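Local coordinates for uncharacterized protein (Bacillus cereus, PDB 5F2H), which is of unknown function but belongs to the alpha/beta-hydrolase superfamily and may act as a hydrolase, perhaps of the carboxylesterase type, at the interface of chains A and B. Sequence-based numbering; all coordinates share one arbitrary frame. Chains: chain A/B, Uncharacterized protein.

Contact 1: the interface of chains A and B. Residues chain A 140, 142, 145, 170-173; chain B 10, 42-43, 45-46, 78-79.
A short antiparallel bridge pairs A:Phe170 with B:Tyr79, and the chain of A then turns at A:Asp172, which has a positive phi. Beside the bridge, A:Ser171 meets the backbone of B:Trp78 twice. Its amide N donates to B:Trp78 O at 3.3 Å, nearly straight and in the carbonyl plane, while its hydroxyl OG, anti to its own carbonyl carbon (chi1 -62°), accepts from B:Trp78 N at 2.8 Å. The indole of B:Trp78 folds over this strand: A:Phe170 CA lies over the face of its six-membered ring, 3.6 Å from the centroid, a CH-pi contact. A:Phe170 itself takes the crowded position between its backbone N and carbonyl carbon (chi1 57°); its rim atoms CE1 and CZ reach the side chains of B:Asn43 and B:Gln46, and A:Gly173 CA lies over the rim of one ring face. B:Gln46, bent at chi2, offers NE2 to A:Gln140 OE1, a weak bond with the two amide planes 65° apart. B:Asn43, just before helix 44-58, caps its N-terminus: OD1 takes the N-H of B:Gln46 from above the carbonyl plane; its ND2 gives a weak bond to A:Ser171 O. The same ND2 comes within 2.9 Å of A:Asp172 O, but its N-H points elsewhere. That oxygen takes its bond from A:Asn142 ND2 at 2.7 Å, in the carbonyl plane, and A:Asn142 OD1 in turn receives A:Ile145 N. A:Ile145 CD1 touches the ring of B:Tyr10 at CE2, 3.7 Å away. The site thus joins loops and the start of helix 143-150 in chain A to helices 10-23 and 44-58 and the 78-79 loop in the N-terminal helical region of chain B.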
# COMPACT_ATOMS: atom_id res chain seq x y z
N GLN A 140 -18.28 -21.79 18.93
CA GLN A 140 -19.44 -21.09 19.44
C GLN A 140 -19.48 -19.59 19.11
O GLN A 140 -20.08 -18.81 19.83
CB GLN A 140 -19.56 -21.33 20.94
CG GLN A 140 -19.69 -22.81 21.25
CD GLN A 140 -19.87 -23.13 22.71
OE1 GLN A 140 -20.02 -22.25 23.56
NE2 GLN A 140 -19.90 -24.43 23.01
N ASN A 142 -19.09 -16.74 15.43
CA ASN A 142 -19.57 -16.53 14.09
C ASN A 142 -18.84 -15.32 13.53
O ASN A 142 -17.90 -14.83 14.14
CB ASN A 142 -21.09 -16.33 14.10
CG ASN A 142 -21.50 -15.20 15.01
OD1 ASN A 142 -20.83 -14.19 15.08
ND2 ASN A 142 -22.62 -15.38 15.70
N ILE A 145 -19.07 -11.85 15.73
CA ILE A 145 -18.23 -11.88 16.93
C ILE A 145 -16.73 -11.81 16.72
O ILE A 145 -16.01 -11.30 17.57
CB ILE A 145 -18.52 -13.18 17.71
CG1 ILE A 145 -19.95 -13.16 18.21
CG2 ILE A 145 -17.57 -13.32 18.89
CD1 ILE A 145 -20.38 -14.43 18.89
N PHE A 170 -25.97 -24.24 17.89
CA PHE A 170 -27.14 -23.56 18.40
C PHE A 170 -27.28 -22.30 17.58
O PHE A 170 -26.38 -21.96 16.80
CB PHE A 170 -27.03 -23.25 19.87
CG PHE A 170 -25.84 -22.43 20.20
CD1 PHE A 170 -25.91 -21.04 20.19
CD2 PHE A 170 -24.65 -23.04 20.53
CE1 PHE A 170 -24.80 -20.27 20.48
CE2 PHE A 170 -23.54 -22.28 20.82
CZ PHE A 170 -23.61 -20.89 20.79
N SER A 171 -28.42 -21.62 17.70
CA SER A 171 -28.69 -20.39 16.96
C SER A 171 -27.48 -19.46 16.90
O SER A 171 -27.01 -19.00 17.93
CB SER A 171 -29.85 -19.62 17.60
OG SER A 171 -31.06 -20.36 17.56
N ASP A 172 -26.99 -19.20 15.69
CA ASP A 172 -25.86 -18.31 15.45
C ASP A 172 -24.53 -18.70 16.12
O ASP A 172 -23.63 -17.86 16.22
CB ASP A 172 -26.20 -16.88 15.86
CG ASP A 172 -27.42 -16.35 15.16
OD1 ASP A 172 -27.71 -16.81 14.04
OD2 ASP A 172 -28.08 -15.45 15.73
N GLY A 173 -24.40 -19.95 16.58
CA GLY A 173 -23.17 -20.44 17.22
C GLY A 173 -22.57 -21.54 16.35
O GLY A 173 -23.21 -22.57 16.11
N TYR B 10 -18.50 -8.99 24.58
CA TYR B 10 -19.25 -10.24 24.68
C TYR B 10 -18.40 -11.29 25.38
O TYR B 10 -18.82 -11.93 26.35
CB TYR B 10 -19.63 -10.67 23.28
CG TYR B 10 -20.25 -12.03 23.17
CD1 TYR B 10 -21.60 -12.21 23.35
CD2 TYR B 10 -19.48 -13.13 22.77
CE1 TYR B 10 -22.18 -13.45 23.20
CE2 TYR B 10 -20.05 -14.36 22.62
CZ TYR B 10 -21.40 -14.52 22.84
OH TYR B 10 -21.98 -15.75 22.67
N GLY B 42 -23.52 -9.38 20.48
CA GLY B 42 -22.79 -10.63 20.27
C GLY B 42 -23.55 -11.83 19.75
O GLY B 42 -23.48 -12.14 18.56
N ASN B 43 -24.17 -12.57 20.66
CA ASN B 43 -24.98 -13.74 20.33
C ASN B 43 -25.90 -13.86 21.52
O ASN B 43 -25.49 -14.29 22.59
CB ASN B 43 -24.16 -15.02 20.13
CG ASN B 43 -25.02 -16.22 19.72
OD1 ASN B 43 -26.17 -16.36 20.14
ND2 ASN B 43 -24.44 -17.12 18.95
N ALA B 45 -28.57 -15.77 21.91
CA ALA B 45 -28.89 -17.15 22.20
C ALA B 45 -27.95 -17.66 23.28
O ALA B 45 -28.38 -18.19 24.28
CB ALA B 45 -28.77 -17.99 20.94
N GLN B 46 -26.66 -17.43 23.08
CA GLN B 46 -25.65 -17.83 24.03
C GLN B 46 -25.82 -17.11 25.36
O GLN B 46 -25.58 -17.70 26.42
CB GLN B 46 -24.28 -17.50 23.45
CG GLN B 46 -23.07 -17.94 24.29
CD GLN B 46 -22.98 -19.45 24.50
OE1 GLN B 46 -23.93 -20.08 24.96
NE2 GLN B 46 -21.79 -20.00 24.29
N TRP B 78 -32.77 -21.82 19.30
CA TRP B 78 -32.80 -23.26 19.64
C TRP B 78 -31.43 -23.69 20.17
O TRP B 78 -30.43 -23.06 19.86
CB TRP B 78 -33.18 -24.12 18.43
CG TRP B 78 -32.15 -24.11 17.37
CD1 TRP B 78 -32.09 -23.30 16.28
CD2 TRP B 78 -30.99 -24.94 17.32
NE1 TRP B 78 -30.98 -23.59 15.53
CE2 TRP B 78 -30.27 -24.58 16.16
CE3 TRP B 78 -30.47 -25.94 18.15
CZ2 TRP B 78 -29.07 -25.18 15.83
CZ3 TRP B 78 -29.29 -26.53 17.82
CH2 TRP B 78 -28.60 -26.16 16.66
N TYR B 79 -31.41 -24.79 20.92
CA TYR B 79 -30.18 -25.34 21.48
C TYR B 79 -30.13 -26.85 21.27
O TYR B 79 -31.15 -27.48 21.01
CB TYR B 79 -30.08 -25.02 22.96
CG TYR B 79 -30.19 -23.53 23.23
CD1 TYR B 79 -29.08 -22.72 23.17
CD2 TYR B 79 -31.41 -22.95 23.51
CE1 TYR B 79 -29.18 -21.36 23.39
CE2 TYR B 79 -31.51 -21.60 23.75
CZ TYR B 79 -30.39 -20.80 23.69
OH TYR B 79 -30.50 -19.45 23.94

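Contact 2: the interface of chains A and B. Residues chain A 143, 161-164, 189, 192; chain B 119-123.
Strand 120-124 of chain B runs antiparallel to strand 158-164 of chain A, extending the sheet of one subunit with a strand from the other. A:Leu162 exchanges both backbone groups with B:Lys122: its N donates to B:Lys122 O at 2.8 Å, in the carbonyl plane, and its O receives B:Lys122 N from above its own carbonyl plane. Two residues on, A:Gln164 N gives a 2.7 Å bond to B:Asp120 O, whereas the return bond from B:Asp120 N is weak. Packing is tight on the sheet face beneath helix 179-195. There B:Val121 and A:His189 meet tip to tip, the imidazole bringing CD2 to 3.5 Å from B:Val121 CB. The valine holds CG1 in the crowded position (chi1 65°), pointing it toward the helix, and sends CG2, anti to its backbone N, along A:Pro163 and over one face of its neighbour B:Tyr123. A:Ala161 CB sits above the rim of that ring on the same side, 3.4 Å from B:Tyr123 CE1, and the tyrosine hydroxyl lies near the carbonyl of A:His189 and CE of A:Lys192. A:Lys192, bent at chi3 (60°), turns its terminal amine NZ toward B:Val121 CG1. The opposite face is looser: B:Lys122 stretches fully extended past the branch methyl of A:Ile143, and B:Lys122 CD lies 3.8 Å from A:Ile143 CG2. At that face too, A:Gln164 and B:Asp120 lie side by side, pointing the same way, their flat ends turned 71° apart and A:Gln164 NE2 3.9 Å from B:Asp120 CB. The carboxylate of B:Asp120 turns back on its own strand, OD1 being met by B:Val121 N at 2.9 Å from above the carboxylate plane.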
# COMPACT_ATOMS: atom_id res chain seq x y z
N ILE A 143 -19.31 -14.80 12.39
CA ILE A 143 -18.66 -13.67 11.75
C ILE A 143 -18.83 -12.34 12.51
O ILE A 143 -17.90 -11.52 12.54
CB ILE A 143 -19.15 -13.47 10.31
CG1 ILE A 143 -19.02 -14.76 9.52
CG2 ILE A 143 -18.36 -12.36 9.64
CD1 ILE A 143 -19.51 -14.65 8.10
N ALA A 161 -10.89 -11.92 4.94
CA ALA A 161 -11.84 -12.98 4.68
C ALA A 161 -12.17 -13.60 6.02
O ALA A 161 -11.28 -13.93 6.76
CB ALA A 161 -11.22 -14.02 3.76
N LEU A 162 -13.46 -13.69 6.35
CA LEU A 162 -13.89 -14.27 7.62
C LEU A 162 -14.78 -15.44 7.30
O LEU A 162 -15.95 -15.25 6.99
CB LEU A 162 -14.65 -13.26 8.49
CG LEU A 162 -13.87 -12.01 8.94
CD1 LEU A 162 -14.74 -11.11 9.78
CD2 LEU A 162 -12.63 -12.42 9.72
N PRO A 163 -14.22 -16.67 7.33
CA PRO A 163 -15.02 -17.84 7.03
C PRO A 163 -15.85 -18.26 8.23
O PRO A 163 -15.45 -18.02 9.37
CB PRO A 163 -13.97 -18.92 6.73
CG PRO A 163 -12.69 -18.19 6.51
CD PRO A 163 -12.80 -17.02 7.43
N GLN A 164 -16.99 -18.88 7.97
CA GLN A 164 -17.85 -19.35 9.03
C GLN A 164 -18.03 -20.84 8.80
O GLN A 164 -18.28 -21.29 7.67
CB GLN A 164 -19.19 -18.64 9.03
CG GLN A 164 -19.98 -18.86 10.30
CD GLN A 164 -21.31 -18.18 10.27
OE1 GLN A 164 -21.54 -17.22 11.00
NE2 GLN A 164 -22.15 -18.57 9.32
N HIS A 189 -12.76 -21.93 0.28
CA HIS A 189 -12.75 -20.48 0.30
C HIS A 189 -11.49 -19.92 -0.32
O HIS A 189 -11.55 -19.02 -1.17
CB HIS A 189 -12.90 -19.89 1.70
CG HIS A 189 -14.24 -20.13 2.33
ND1 HIS A 189 -14.43 -20.95 3.42
CD2 HIS A 189 -15.47 -19.68 2.00
CE1 HIS A 189 -15.70 -20.96 3.76
NE2 HIS A 189 -16.36 -20.20 2.91
N LYS A 192 -11.20 -20.59 -4.28
CA LYS A 192 -12.09 -19.63 -4.93
C LYS A 192 -11.49 -18.23 -4.98
O LYS A 192 -11.59 -17.54 -5.99
CB LYS A 192 -13.41 -19.60 -4.15
CG LYS A 192 -14.41 -18.55 -4.59
CD LYS A 192 -15.62 -18.60 -3.67
CE LYS A 192 -15.23 -18.34 -2.21
NZ LYS A 192 -16.37 -18.47 -1.26
N ALA B 119 -21.39 -23.66 4.43
CA ALA B 119 -20.28 -22.77 4.67
C ALA B 119 -20.72 -21.36 4.30
O ALA B 119 -21.68 -21.16 3.52
CB ALA B 119 -19.09 -23.19 3.83
N ASP B 120 -20.05 -20.38 4.87
CA ASP B 120 -20.35 -19.00 4.57
C ASP B 120 -19.09 -18.25 4.86
O ASP B 120 -18.26 -18.71 5.63
CB ASP B 120 -21.50 -18.48 5.43
CG ASP B 120 -22.13 -17.19 4.88
OD1 ASP B 120 -21.77 -16.74 3.76
OD2 ASP B 120 -23.05 -16.66 5.55
N VAL B 121 -18.92 -17.11 4.20
CA VAL B 121 -17.74 -16.31 4.39
C VAL B 121 -18.09 -14.89 4.06
O VAL B 121 -18.96 -14.64 3.23
CB VAL B 121 -16.61 -16.73 3.44
CG1 VAL B 121 -16.99 -16.46 1.99
CG2 VAL B 121 -15.31 -16.00 3.77
N LYS B 122 -17.42 -13.96 4.73
CA LYS B 122 -17.63 -12.56 4.52
C LYS B 122 -16.31 -11.94 4.19
O LYS B 122 -15.35 -12.13 4.94
CB LYS B 122 -18.15 -11.89 5.78
CG LYS B 122 -18.26 -10.37 5.66
CD LYS B 122 -18.87 -9.77 6.90
CE LYS B 122 -19.04 -8.28 6.76
NZ LYS B 122 -19.65 -7.66 7.96
N TYR B 123 -16.25 -11.24 3.06
CA TYR B 123 -15.04 -10.55 2.64
C TYR B 123 -15.22 -9.06 2.91
O TYR B 123 -16.30 -8.52 2.78
CB TYR B 123 -14.71 -10.78 1.17
CG TYR B 123 -14.25 -12.18 0.82
CD1 TYR B 123 -12.91 -12.53 0.93
CD2 TYR B 123 -15.14 -13.13 0.33
CE1 TYR B 123 -12.47 -13.81 0.58
CE2 TYR B 123 -14.71 -14.40 -0.02
CZ TYR B 123 -13.37 -14.74 0.11
OH TYR B 123 -12.95 -16.01 -0.25

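Contact 1 and contact 2 have centres about 17 Å apart and belong to one two-fold interface, so each recurs with the chains exchanged. Helix 143-150 of chain A serves both, through A:Ile145 in contact 1 and A:Ile143 in contact 2. From chain B, the N-terminal helices and their loops supply the first and strand 120-124 the second. The same chain B therefore lays both its helical region and its first strand on the hydrolase-like part of chain A, an intertwined pairing that would be consistent with a domain-swapped dimer, although the structure alone does not prove that this assembly forms in solution.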